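PDB 3R44: fatty acyl CoA synthetase FADD13 (FATTY-ACYL-CoA SYNTHETASE), which belongs to the ANL superfamily of AMP-binding enzymes, with a large N-terminal and a small C-terminal domain. Local coordinates for residues V188-W202 / A316-L328. Sequence-based numbering, arbitrary orientation. Where two conformers were deposited one is given.
Sequences VVHTHESVHSAASSW and ALTESCGGGTLLL. With HIS (histidine), chain B.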
ATOM      1  N   VAL A 188       0.019 -12.077   2.971  1.00 12.07           N
ATOM      2  CA  VAL A 188       0.509 -11.437   4.186  1.00 12.83           C
ATOM      3  C   VAL A 188      -0.600 -11.463   5.272  1.00 12.36           C
ATOM      4  O   VAL A 188      -1.676 -10.889   5.054  1.00 12.97           O
ATOM      5  CB  VAL A 188       0.911 -10.000   3.890  1.00 12.77           C
ATOM      6  CG1 VAL A 188       1.335  -9.274   5.191  1.00 13.29           C
ATOM      7  CG2 VAL A 188       2.034  -9.969   2.845  1.00 14.30           C
ATOM      8  N   VAL A 189      -0.375 -12.174   6.388  1.00 11.26           N
ATOM      9  CA  VAL A 189      -1.387 -12.360   7.428  1.00 11.46           C
ATOM     10  C   VAL A 189      -1.257 -11.266   8.474  1.00 11.46           C
ATOM     11  O   VAL A 189      -0.215 -11.155   9.105  1.00 11.79           O
ATOM     12  CB  VAL A 189      -1.291 -13.754   8.134  1.00 12.67           C
ATOM     13  CG1 VAL A 189      -2.419 -13.895   9.206  1.00 14.73           C
ATOM     14  CG2 VAL A 189      -1.317 -14.881   7.051  1.00 13.07           C
ATOM     15  N   HIS A 190      -2.289 -10.450   8.623  1.00 10.26           N
ATOM     16  CA  HIS A 190      -2.375  -9.494   9.736  1.00 11.34           C
ATOM     17  C   HIS A 190      -3.429  -9.915  10.762  1.00 12.39           C
ATOM     18  O   HIS A 190      -4.345 -10.646  10.464  1.00 12.35           O
ATOM     19  CB  HIS A 190      -2.597  -8.059   9.233  1.00 10.14           C
ATOM     20  CG  HIS A 190      -1.351  -7.431   8.682  1.00 12.60           C
ATOM     21  ND1 HIS A 190      -0.324  -6.991   9.493  1.00 15.38           N
ATOM     22  CD2 HIS A 190      -0.910  -7.286   7.404  1.00 12.64           C
ATOM     23  CE1 HIS A 190       0.679  -6.590   8.740  1.00 14.84           C
ATOM     24  NE2 HIS A 190       0.348  -6.746   7.467  1.00 13.97           N
ATOM     25  N   THR A 191      -3.276  -9.397  11.963  1.00 13.35           N
ATOM     26  CA  THR A 191      -4.078  -9.759  13.104  1.00 12.71           C
ATOM     27  C   THR A 191      -4.776  -8.493  13.648  1.00 11.56           C
ATOM     28  O   THR A 191      -4.592  -7.354  13.131  1.00 12.57           O
ATOM     29  CB  THR A 191      -3.197 -10.326  14.210  1.00 13.90           C
ATOM     30  OG1 THR A 191      -2.241  -9.305  14.593  1.00 15.33           O
ATOM     31  CG2 THR A 191      -2.520 -11.678  13.752  1.00 14.23           C
ATOM     32  N   HIS A 192      -5.675  -8.704  14.614  1.00 10.95           N
ATOM     33  CA  HIS A 192      -6.352  -7.592  15.252  1.00 11.92           C
ATOM     34  C   HIS A 192      -5.244  -6.712  15.890  1.00 12.76           C
ATOM     35  O   HIS A 192      -5.297  -5.492  15.835  1.00 13.69           O
ATOM     36  CB  HIS A 192      -7.356  -8.029  16.315  1.00 11.00           C
ATOM     37  CG  HIS A 192      -8.558  -8.737  15.763  1.00 14.05           C
ATOM     38  ND1 HIS A 192      -9.799  -8.143  15.639  1.00 11.77           N
ATOM     39  CD2 HIS A 192      -8.659  -9.941  15.154  1.00 14.52           C
ATOM     40  CE1 HIS A 192     -10.632  -8.989  15.052  1.00 15.78           C
ATOM     41  NE2 HIS A 192      -9.978 -10.108  14.786  1.00 12.06           N
ATOM     42  N   GLU A 193      -4.248  -7.336  16.486  1.00 13.17           N
ATOM     43  CA  GLU A 193      -3.159  -6.611  17.124  1.00 15.54           C
ATOM     44  C   GLU A 193      -2.350  -5.796  16.141  1.00 15.16           C
ATOM     45  O   GLU A 193      -2.029  -4.659  16.440  1.00 13.77           O
ATOM     46  CB  GLU A 193      -2.221  -7.565  17.880  1.00 17.42           C
ATOM     47  CG  GLU A 193      -0.890  -6.945  18.330  1.00 22.92           C
ATOM     48  CD  GLU A 193      -0.026  -7.944  19.131  1.00 31.02           C
ATOM     49  OE1 GLU A 193       0.577  -8.837  18.506  1.00 36.24           O
ATOM     50  OE2 GLU A 193       0.015  -7.882  20.376  1.00 35.04           O
ATOM     51  N   SER A 194      -1.973  -6.380  14.994  1.00 14.10           N
ATOM     52  CA  SER A 194      -1.143  -5.619  14.039  1.00 13.12           C
ATOM     53  C   SER A 194      -1.869  -4.454  13.410  1.00 13.30           C
ATOM     54  O   SER A 194      -1.334  -3.394  13.216  1.00 11.25           O
ATOM     55  CB  SER A 194      -0.407  -6.590  13.057  1.00 14.05           C
ATOM     56  OG  SER A 194      -1.307  -7.283  12.179  1.00 14.86           O
ATOM     57  N   VAL A 195      -3.141  -4.654  13.117  1.00 13.30           N
ATOM     58  CA  VAL A 195      -3.984  -3.669  12.537  1.00 14.70           C
ATOM     59  C   VAL A 195      -4.195  -2.524  13.535  1.00 13.48           C
ATOM     60  O   VAL A 195      -4.108  -1.331  13.198  1.00 14.41           O
ATOM     61  CB  VAL A 195      -5.354  -4.384  12.156  1.00 15.04           C
ATOM     62  CG1 VAL A 195      -6.468  -3.461  11.954  1.00 16.95           C
ATOM     63  CG2 VAL A 195      -5.130  -5.272  10.929  1.00 19.99           C
ATOM     64  N   HIS A 196      -4.496  -2.894  14.765  1.00 13.97           N
ATOM     65  CA  HIS A 196      -4.651  -1.899  15.820  1.00 14.22           C
ATOM     66  C   HIS A 196      -3.349  -1.099  15.998  1.00 13.54           C
ATOM     67  O   HIS A 196      -3.380   0.120  16.154  1.00 14.52           O
ATOM     68  CB  HIS A 196      -5.029  -2.568  17.119  1.00 14.31           C
ATOM     69  CG  HIS A 196      -4.916  -1.671  18.312  1.00 21.39           C
ATOM     70  ND1 HIS A 196      -3.839  -1.715  19.179  1.00 24.90           N
ATOM     71  CD2 HIS A 196      -5.721  -0.674  18.747  1.00 23.19           C
ATOM     72  CE1 HIS A 196      -4.008  -0.791  20.116  1.00 29.04           C
ATOM     73  NE2 HIS A 196      -5.151  -0.160  19.886  1.00 25.80           N
ATOM     74  N   SER A 197      -2.220  -1.794  15.984  1.00 13.72           N
ATOM     75  CA  SER A 197      -0.930  -1.116  16.170  0.50 14.60           C
ATOM     76  C   SER A 197      -0.650  -0.145  15.035  1.00 14.93           C
ATOM     77  O   SER A 197      -0.179   0.959  15.259  1.00 15.15           O
ATOM     78  CB  SER A 197       0.177  -2.136  16.301  0.50 15.61           C
ATOM     79  OG  SER A 197       0.070  -2.776  17.563  0.50 16.43           O
ATOM     80  N   ALA A 198      -0.964  -0.546  13.824  1.00 14.17           N
ATOM     81  CA  ALA A 198      -0.726   0.292  12.687  1.00 14.30           C
ATOM     82  C   ALA A 198      -1.639   1.477  12.750  1.00 13.98           C
ATOM     83  O   ALA A 198      -1.212   2.584  12.463  1.00 15.26           O
ATOM     84  CB  ALA A 198      -0.985  -0.513  11.376  1.00 14.62           C
ATOM     85  N   ALA A 199      -2.899   1.260  13.139  1.00 14.85           N
ATOM     86  CA  ALA A 199      -3.858   2.370  13.219  1.00 15.65           C
ATOM     87  C   ALA A 199      -3.358   3.338  14.306  1.00 16.82           C
ATOM     88  O   ALA A 199      -3.343   4.559  14.129  1.00 16.87           O
ATOM     89  CB  ALA A 199      -5.300   1.835  13.525  1.00 15.76           C
ATOM     90  N   SER A 200      -2.945   2.787  15.433  1.00 17.00           N
ATOM     91  CA  SER A 200      -2.427   3.620  16.545  1.00 19.27           C
ATOM     92  C   SER A 200      -1.198   4.365  16.176  1.00 18.38           C
ATOM     93  O   SER A 200      -1.035   5.524  16.553  1.00 17.11           O
ATOM     94  CB  SER A 200      -2.045   2.784  17.751  1.00 21.24           C
ATOM     95  OG  SER A 200      -3.157   2.095  18.200  1.00 26.98           O
ATOM     96  N   SER A 201      -0.325   3.690  15.421  1.00 19.11           N
ATOM     97  CA  SER A 201       0.895   4.301  14.925  1.00 20.10           C
ATOM     98  C   SER A 201       0.573   5.576  14.116  1.00 19.49           C
ATOM     99  O   SER A 201       1.059   6.652  14.394  1.00 19.73           O
ATOM    100  CB  SER A 201       1.664   3.331  14.054  1.00 21.14           C
ATOM    101  OG  SER A 201       2.847   3.963  13.678  1.00 26.72           O
ATOM    102  N   TRP A 202      -0.310   5.444  13.148  1.00 18.16           N
ATOM    103  CA  TRP A 202      -0.718   6.616  12.359  1.00 19.00           C
ATOM    104  C   TRP A 202      -1.360   7.699  13.223  1.00 17.65           C
ATOM    105  O   TRP A 202      -0.971   8.862  13.203  1.00 19.96           O
ATOM    106  CB  TRP A 202      -1.723   6.149  11.326  1.00 19.16           C
ATOM    107  CG  TRP A 202      -1.119   5.567  10.136  1.00 24.64           C
ATOM    108  CD1 TRP A 202      -0.762   4.247   9.901  1.00 29.72           C
ATOM    109  CD2 TRP A 202      -0.863   6.260   8.956  1.00 29.23           C
ATOM    110  NE1 TRP A 202      -0.250   4.119   8.619  1.00 26.07           N
ATOM    111  CE2 TRP A 202      -0.319   5.341   8.022  1.00 28.66           C
ATOM    112  CE3 TRP A 202      -0.994   7.615   8.590  1.00 30.18           C
ATOM    113  CZ2 TRP A 202       0.105   5.740   6.744  1.00 31.96           C
ATOM    114  CZ3 TRP A 202      -0.607   7.996   7.330  1.00 32.54           C
ATOM    115  CH2 TRP A 202      -0.073   7.057   6.409  1.00 32.83           C
ATOM    116  N   ALA A 316       5.933   2.405   3.644  1.00 15.41           N
ATOM    117  CA  ALA A 316       5.279   1.250   4.307  1.00 15.94           C
ATOM    118  C   ALA A 316       5.213   0.127   3.294  1.00 16.76           C
ATOM    119  O   ALA A 316       5.455   0.376   2.101  1.00 19.11           O
ATOM    120  CB  ALA A 316       3.890   1.644   4.763  1.00 17.37           C
ATOM    121  N   LEU A 317       4.833  -1.065   3.741  1.00 17.00           N
ATOM    122  CA  LEU A 317       4.764  -2.248   2.904  1.00 17.18           C
ATOM    123  C   LEU A 317       3.481  -2.900   3.298  1.00 14.02           C
ATOM    124  O   LEU A 317       3.002  -2.674   4.395  1.00 12.77           O
ATOM    125  CB  LEU A 317       5.899  -3.218   3.227  1.00 19.09           C
ATOM    126  CG  LEU A 317       7.341  -2.814   3.010  1.00 24.30           C
ATOM    127  CD1 LEU A 317       8.190  -4.110   3.072  1.00 26.88           C
ATOM    128  CD2 LEU A 317       7.475  -2.151   1.641  1.00 28.35           C
ATOM    129  N   THR A 318       2.988  -3.813   2.497  1.00 13.80           N
ATOM    130  CA  THR A 318       1.953  -4.730   2.969  1.00 14.00           C
ATOM    131  C   THR A 318       2.279  -5.436   4.291  1.00 13.12           C
ATOM    132  O   THR A 318       1.436  -5.478   5.182  1.00 12.05           O
ATOM    133  CB  THR A 318       1.572  -5.719   1.838  1.00 15.75           C
ATOM    134  OG1 THR A 318       1.215  -4.930   0.687  1.00 18.69           O
ATOM    135  CG2 THR A 318       0.387  -6.583   2.229  1.00 14.97           C
ATOM    136  N   GLU A 319       3.512  -5.911   4.424  1.00 12.41           N
ATOM    137  CA  GLU A 319       3.998  -6.615   5.612  1.00 13.73           C
ATOM    138  C   GLU A 319       3.998  -5.754   6.872  1.00 13.86           C
ATOM    139  O   GLU A 319       4.027  -6.280   7.972  1.00 14.14           O
ATOM    140  CB  GLU A 319       5.396  -7.153   5.350  1.00 14.27           C
ATOM    141  CG  GLU A 319       5.400  -8.337   4.379  1.00 15.49           C
ATOM    142  CD  GLU A 319       5.685  -7.939   2.919  1.00 18.96           C
ATOM    143  OE1 GLU A 319       5.285  -6.804   2.470  1.00 17.87           O
ATOM    144  OE2 GLU A 319       6.224  -8.824   2.189  1.00 19.78           O
ATOM    145  N   SER A 320       4.030  -4.437   6.707  1.00 12.73           N
ATOM    146  CA  SER A 320       3.985  -3.505   7.855  1.00 13.70           C
ATOM    147  C   SER A 320       2.635  -2.851   8.074  1.00 14.47           C
ATOM    148  O   SER A 320       2.499  -1.889   8.824  1.00 14.23           O
ATOM    149  CB  SER A 320       5.082  -2.472   7.719  1.00 13.96           C
ATOM    150  OG  SER A 320       4.747  -1.560   6.723  1.00 14.55           O
ATOM    151  N   CYS A 321       1.612  -3.414   7.439  1.00 15.53           N
ATOM    152  CA  CYS A 321       0.226  -2.957   7.556  1.00 15.46           C
ATOM    153  C   CYS A 321       0.047  -1.512   7.234  1.00 16.49           C
ATOM    154  O   CYS A 321      -0.775  -0.832   7.870  1.00 15.73           O
ATOM    155  CB  CYS A 321      -0.319  -3.174   8.966  1.00 15.30           C
ATOM    156  SG  CYS A 321      -2.048  -3.542   9.045  1.00 17.67           S
ATOM    157  N   GLY A 322       0.879  -1.028   6.332  1.00 16.28           N
ATOM    158  CA  GLY A 322       0.832   0.372   5.970  1.00 16.97           C
ATOM    159  C   GLY A 322       1.508   1.333   6.925  1.00 17.54           C
ATOM    160  O   GLY A 322       1.355   2.534   6.771  1.00 20.27           O
ATOM    161  N   GLY A 323       2.188   0.839   7.958  1.00 17.07           N
ATOM    162  CA  GLY A 323       2.973   1.693   8.837  1.00 17.13           C
ATOM    163  C   GLY A 323       4.452   1.613   8.513  1.00 16.72           C
ATOM    164  O   GLY A 323       4.914   0.785   7.741  1.00 17.01           O
ATOM    165  N   GLY A 324       5.241   2.440   9.131  1.00 16.59           N
ATOM    166  CA  GLY A 324       6.669   2.336   8.901  1.00 17.55           C
ATOM    167  C   GLY A 324       7.305   3.662   9.214  1.00 16.20           C
ATOM    168  O   GLY A 324       7.609   3.914  10.391  1.00 16.40           O
ATOM    169  N   THR A 325       7.520   4.499   8.198  1.00 16.71           N
ATOM    170  CA  THR A 325       8.022   5.839   8.396  1.00 14.70           C
ATOM    171  C   THR A 325       7.027   6.870   7.839  1.00 15.35           C
ATOM    172  O   THR A 325       6.315   6.620   6.853  1.00 14.43           O
ATOM    173  CB  THR A 325       9.451   6.122   7.774  1.00 16.50           C
ATOM    174  OG1 THR A 325       9.396   6.008   6.352  1.00 15.69           O
ATOM    175  CG2 THR A 325      10.570   5.185   8.322  1.00 15.24           C
ATOM    176  N   LEU A 326       7.057   8.061   8.447  1.00 14.53           N
ATOM    177  CA  LEU A 326       6.274   9.206   8.034  1.00 15.30           C
ATOM    178  C   LEU A 326       7.130  10.456   8.044  1.00 14.78           C
ATOM    179  O   LEU A 326       7.916  10.675   8.970  1.00 14.12           O
ATOM    180  CB  LEU A 326       5.002   9.384   8.883  1.00 15.58           C
ATOM    181  CG  LEU A 326       3.887   8.319   8.681  1.00 17.53           C
ATOM    182  CD1 LEU A 326       2.858   8.605   9.721  1.00 19.65           C
ATOM    183  CD2 LEU A 326       3.259   8.333   7.270  1.00 22.52           C
ATOM    184  N   LEU A 327       7.014  11.213   6.965  1.00 15.06           N
ATOM    185  CA  LEU A 327       7.674  12.530   6.827  1.00 15.33           C
ATOM    186  C   LEU A 327       6.586  13.528   7.082  1.00 18.48           C
ATOM    187  O   LEU A 327       5.697  13.753   6.245  1.00 18.80           O
ATOM    188  CB  LEU A 327       8.312  12.673   5.446  1.00 16.09           C
ATOM    189  CG  LEU A 327       9.009  14.009   5.173  1.00 19.16           C
ATOM    190  CD1 LEU A 327      10.270  14.014   6.029  1.00 16.78           C
ATOM    191  CD2 LEU A 327       9.323  14.213   3.692  1.00 19.50           C
ATOM    192  N   LEU A 328       6.609  14.103   8.264  1.00 20.39           N
ATOM    193  CA  LEU A 328       5.565  14.998   8.654  1.00 24.65           C
ATOM    194  C   LEU A 328       5.592  16.295   7.809  1.00 26.71           C
ATOM    195  O   LEU A 328       6.590  16.633   7.150  1.00 27.53           O
ATOM    196  CB  LEU A 328       5.594  15.201  10.197  1.00 24.50           C
ATOM    197  CG  LEU A 328       5.424  13.881  11.014  1.00 28.24           C
ATOM    198  CD1 LEU A 328       5.375  14.150  12.513  1.00 31.07           C
ATOM    199  CD2 LEU A 328       4.218  13.099  10.581  1.00 29.97           C
TER
HETATM  200  N   HIS B 504      -3.240  -3.926  22.648  1.00 43.40           N
HETATM  201  CA  HIS B 504      -4.404  -4.506  21.936  1.00 41.21           C
HETATM  202  C   HIS B 504      -3.954  -5.182  20.659  1.00 42.49           C
HETATM  203  O   HIS B 504      -4.135  -6.372  20.389  1.00 42.23           O
HETATM  204  CB  HIS B 504      -5.427  -3.384  21.663  1.00 41.03           C
HETATM  205  CG  HIS B 504      -6.419  -3.679  20.586  1.00 34.26           C
HETATM  206  ND1 HIS B 504      -7.640  -3.030  20.527  1.00 29.97           N
HETATM  207  CD2 HIS B 504      -6.389  -4.538  19.525  1.00 28.87           C
HETATM  208  CE1 HIS B 504      -8.312  -3.471  19.470  1.00 26.81           C
HETATM  209  NE2 HIS B 504      -7.572  -4.374  18.842  1.00 25.01           N
HETATM  210  OXT HIS B 504      -3.364  -4.507  19.820  1.00 44.43           O
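His190 and Trp202 each give a ring N-H to a backbone carbonyl of the turn-rich segment 316-328, tying a strand-helix unit to the loop between strands 310-316 and 324-327 in the AMP-binding domain of this ANL enzyme. His190 NE2 reaches Thr318 O at 2.8 Å, in the carbonyl plane, and the same oxygen also takes Cys321 N, so two donors grip it. Cys321 lies over one face of the imidazole, its SG 3.9 Å from the ring centroid and only 12° off the normal. Cys321 also meets the helix: its CB packs 3.7 Å from Ala198 CB. One helical turn further, Trp202 NE1 approaches Gly322 O at 2.9 Å; the oxygen lies near the indole plane, whereas the donor stands well above the carbonyl plane. Leu326 CD2 covers a face of the six-membered ring, 3.7 Å from Trp202 CH2. On the strand, two residues before His190, Val188 CG1, anti to its own nitrogen (chi1 176°), rests on Glu319 CA, while Glu319 OE2 is hydrogen-bonded to Tyr376 OH. Cys321 and Gly322 are the central residues of a type I' turn, with positive phi at both. At the ND1 edge of the imidazole, Thr191 and Ser194 form a capping box at the helix start, and Ser194 OG, held by Thr191 N, shares a 2.9 Å hydrogen bond with His190 ND1 that, together with the NE2 bond, holds the ring's rotation.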